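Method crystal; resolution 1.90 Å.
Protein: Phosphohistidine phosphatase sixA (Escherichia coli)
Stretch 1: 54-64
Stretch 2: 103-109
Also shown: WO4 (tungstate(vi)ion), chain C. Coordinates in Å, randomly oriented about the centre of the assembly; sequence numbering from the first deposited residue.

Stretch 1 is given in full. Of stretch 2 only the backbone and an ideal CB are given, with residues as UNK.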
# COMPACT_ATOMS: atom_id res chain seq x y z
N LEU A 54 5.74 -12.58 -0.66
CA LEU A 54 4.84 -13.16 0.34
C LEU A 54 4.38 -12.23 1.45
O LEU A 54 3.20 -12.26 1.82
CB LEU A 54 5.47 -14.43 0.94
CG LEU A 54 5.55 -15.65 0.01
CD1 LEU A 54 6.00 -16.87 0.79
CD2 LEU A 54 4.19 -15.90 -0.60
N ARG A 55 5.28 -11.42 1.99
CA ARG A 55 4.87 -10.52 3.07
C ARG A 55 3.84 -9.49 2.61
O ARG A 55 2.99 -9.07 3.40
CB ARG A 55 6.09 -9.83 3.69
CG ARG A 55 7.05 -9.14 2.74
CD ARG A 55 8.31 -8.76 3.51
NE ARG A 55 9.30 -8.01 2.75
CZ ARG A 55 10.17 -8.54 1.88
NH1 ARG A 55 10.17 -9.84 1.63
NH2 ARG A 55 11.05 -7.75 1.27
N ALA A 56 3.90 -9.09 1.35
CA ALA A 56 2.94 -8.12 0.83
C ALA A 56 1.58 -8.80 0.64
O ALA A 56 0.55 -8.32 1.11
CB ALA A 56 3.43 -7.55 -0.50
N GLU A 57 1.59 -9.95 -0.04
CA GLU A 57 0.37 -10.70 -0.29
C GLU A 57 -0.33 -11.11 1.01
O GLU A 57 -1.55 -11.06 1.10
CB GLU A 57 0.69 -11.93 -1.14
CG GLU A 57 1.38 -11.60 -2.46
CD GLU A 57 1.78 -12.82 -3.27
OE1 GLU A 57 2.17 -13.84 -2.66
OE2 GLU A 57 1.72 -12.76 -4.51
N GLN A 58 0.44 -11.50 2.02
CA GLN A 58 -0.14 -11.90 3.29
C GLN A 58 -0.76 -10.70 4.00
O GLN A 58 -1.80 -10.82 4.65
CB GLN A 58 0.91 -12.54 4.19
CG GLN A 58 0.30 -13.48 5.22
CD GLN A 58 1.32 -14.03 6.19
OE1 GLN A 58 2.51 -14.12 5.88
NE2 GLN A 58 0.86 -14.42 7.37
N THR A 59 -0.12 -9.54 3.88
CA THR A 59 -0.65 -8.33 4.48
C THR A 59 -2.01 -8.09 3.84
O THR A 59 -2.98 -7.72 4.51
CB THR A 59 0.27 -7.13 4.22
OG1 THR A 59 1.50 -7.31 4.93
CG2 THR A 59 -0.40 -5.84 4.67
N LEU A 60 -2.08 -8.31 2.53
CA LEU A 60 -3.32 -8.13 1.76
C LEU A 60 -4.40 -9.09 2.29
O LEU A 60 -5.54 -8.69 2.48
CB LEU A 60 -3.07 -8.43 0.28
CG LEU A 60 -4.00 -7.84 -0.79
CD1 LEU A 60 -3.97 -8.75 -2.00
CD2 LEU A 60 -5.42 -7.69 -0.28
N GLU A 61 -4.03 -10.35 2.50
CA GLU A 61 -4.97 -11.35 3.00
C GLU A 61 -5.60 -10.84 4.29
O GLU A 61 -6.82 -10.78 4.42
CB GLU A 61 -4.27 -12.67 3.35
CG GLU A 61 -3.53 -13.37 2.23
CD GLU A 61 -2.77 -14.60 2.73
OE1 GLU A 61 -1.98 -15.17 1.95
OE2 GLU A 61 -2.97 -15.01 3.91
N GLU A 62 -4.74 -10.49 5.24
CA GLU A 62 -5.16 -10.00 6.54
C GLU A 62 -6.10 -8.81 6.44
O GLU A 62 -7.14 -8.77 7.11
CB GLU A 62 -3.92 -9.65 7.37
CG GLU A 62 -3.07 -10.87 7.73
CD GLU A 62 -3.75 -11.78 8.74
OE1 GLU A 62 -3.67 -13.02 8.59
OE2 GLU A 62 -4.36 -11.25 9.69
N VAL A 63 -5.74 -7.85 5.61
CA VAL A 63 -6.56 -6.66 5.42
C VAL A 63 -7.91 -7.05 4.83
O VAL A 63 -8.95 -6.60 5.31
CB VAL A 63 -5.87 -5.65 4.47
CG1 VAL A 63 -6.84 -4.55 4.08
CG2 VAL A 63 -4.65 -5.05 5.17
N GLY A 64 -7.88 -7.88 3.79
CA GLY A 64 -9.10 -8.32 3.14
C GLY A 64 -10.05 -9.02 4.09
O GLY A 64 -11.25 -9.13 3.82
N UNK A 103 -7.69 3.05 -4.94
CA UNK A 103 -6.78 1.93 -5.05
C UNK A 103 -5.95 1.77 -3.79
O UNK A 103 -5.49 2.76 -3.22
CB UNK A 103 -5.87 2.10 -6.27
N UNK A 104 -5.77 0.53 -3.36
CA UNK A 104 -4.95 0.23 -2.19
C UNK A 104 -3.68 -0.44 -2.72
O UNK A 104 -3.76 -1.46 -3.40
CB UNK A 104 -5.69 -0.66 -1.19
N UNK A 105 -2.53 0.15 -2.41
CA UNK A 105 -1.23 -0.36 -2.87
C UNK A 105 -0.43 -0.88 -1.68
O UNK A 105 -0.13 -0.14 -0.75
CB UNK A 105 -0.45 0.73 -3.61
N UNK A 106 -0.10 -2.17 -1.70
CA UNK A 106 0.66 -2.78 -0.62
C UNK A 106 2.06 -3.09 -1.15
O UNK A 106 2.21 -3.85 -2.11
CB UNK A 106 -0.03 -4.04 -0.09
N UNK A 107 3.07 -2.50 -0.52
CA UNK A 107 4.44 -2.68 -0.99
C UNK A 107 5.50 -2.73 0.11
O UNK A 107 5.25 -3.21 1.21
CB UNK A 107 4.79 -1.55 -1.96
N UNK A 108 6.70 -2.23 -0.22
CA UNK A 108 7.80 -2.25 0.73
C UNK A 108 8.63 -0.97 0.69
O UNK A 108 8.45 -0.11 -0.17
CB UNK A 108 8.70 -3.46 0.46
N UNK A 109 9.55 -0.88 1.65
CA UNK A 109 10.49 0.23 1.70
C UNK A 109 11.50 -0.28 0.67
O UNK A 109 11.68 -1.48 0.52
CB UNK A 109 11.07 0.52 3.09
W WO4 C . 10.33 -4.35 4.03
O1 WO4 C . 9.40 -2.90 3.85
O2 WO4 C . 9.95 -5.46 2.75
O3 WO4 C . 10.16 -5.02 5.61
O4 WO4 C . 12.00 -3.95 3.84

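Helix 54-64 crosses the strand 103-107 at 140° between N-to-C directions, with the axes 7.8 Å apart at closest approach; CA-to-CB points toward the helix at 104 and 106, while 103 and 105 are out of reach.

Position 103 has extended backbone angles (-140/139), and its CB has nothing of the helix within 5.5 Å. The helix sets no demand; a β-branched residue would suit the strand, and it is Val103.

At position 104 CA-to-CB points toward the helix, yet no helix atom lies within 5.5 Å of the ideal CB. That leaves room for a side chain of some length, and the methyls of Val63 offer an apolar end point; leucine, isoleucine or methionine would all serve. The residue is Leu104 (chi1 t, chi2 p), whose CD2 lies 4.2 Å from Val63 CG1.

Position 105 is out of reach of the helix, as strand alternation predicts, and many residues would fit. It is Val105.

Position 106 is the most constrained. Its ideal CB points toward the helix, 4.5 Å from Ala56 O, 5.1 Å from Thr59 CG2 and 5.4 Å from Leu60 CB. Ala56 O already accepts the helical hydrogen bond from Leu60 N, and the surroundings are largely apolar, so a branched aliphatic side chain of medium size is favoured; valine, leucine or isoleucine are plausible. Ile106 (m, t) sends CG2 to 4.1 Å from both Ala56 CB and Thr59 CG2, while CD1 reaches 3.7 Å from Leu60 CB. The helix covers 99 Å² of it, the largest area in this stretch.

Position 107 has the nearest CA pair across the stretches, its CA 5.9 Å from Ala56 CA, but CA-to-CB points away. The helix therefore does not select the side chain. It is Ser107 (chi1 t), whose OG is hydrogen-bonded elsewhere in the structure.

At position 108 the CB again points toward stretch 1, 5.0 Å from Arg55 NH2, with tungstate nearby. Arg55 NE and NH2 both donate to WO4 O2, at 2.6 and 2.9 Å. A polar side chain able to donate to the anion fits: histidine, asparagine or glutamine, for example. His108 donates from ND1 to WO4 O2 at 2.8 Å, so one oxygen joins both residues at the edges of their planar groups. His108 CE1 lies over one face of the guanidinium, and NE2 is 4.0 Å from Ala56 CB.

Position 109 is beyond the helix's reach, and its backbone N donates to WO4 O1 at 3.0 Å (171°), a role open to any residue but proline, which has no N-H to give. It is Leu109.

Stretch 2, residues 103-109: VLVISHL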
# COMPACT_ATOMS: atom_id res chain seq x y z
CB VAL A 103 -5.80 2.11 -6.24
CG1 VAL A 103 -4.89 0.89 -6.36
CG2 VAL A 103 -6.56 2.33 -7.53
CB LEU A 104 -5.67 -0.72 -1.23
CG LEU A 104 -4.83 -1.30 -0.08
CD1 LEU A 104 -4.18 -0.18 0.73
CD2 LEU A 104 -5.70 -2.16 0.81
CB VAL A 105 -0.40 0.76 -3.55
CG1 VAL A 105 0.92 0.18 -4.07
CG2 VAL A 105 -1.20 1.38 -4.69
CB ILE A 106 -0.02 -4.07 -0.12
CG1 ILE A 106 -1.39 -3.73 0.47
CG2 ILE A 106 0.84 -4.74 0.93
CD1 ILE A 106 -2.17 -4.94 0.96
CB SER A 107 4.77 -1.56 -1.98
OG SER A 107 5.99 -1.80 -2.66
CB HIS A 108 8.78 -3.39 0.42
CG HIS A 108 8.14 -4.64 -0.09
ND1 HIS A 108 8.28 -5.86 0.54
CD2 HIS A 108 7.40 -4.88 -1.20
CE1 HIS A 108 7.66 -6.79 -0.16
NE2 HIS A 108 7.11 -6.23 -1.22
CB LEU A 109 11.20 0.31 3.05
CG LEU A 109 10.46 0.61 4.35
CD1 LEU A 109 11.44 0.47 5.51
CD2 LEU A 109 9.87 2.01 4.32
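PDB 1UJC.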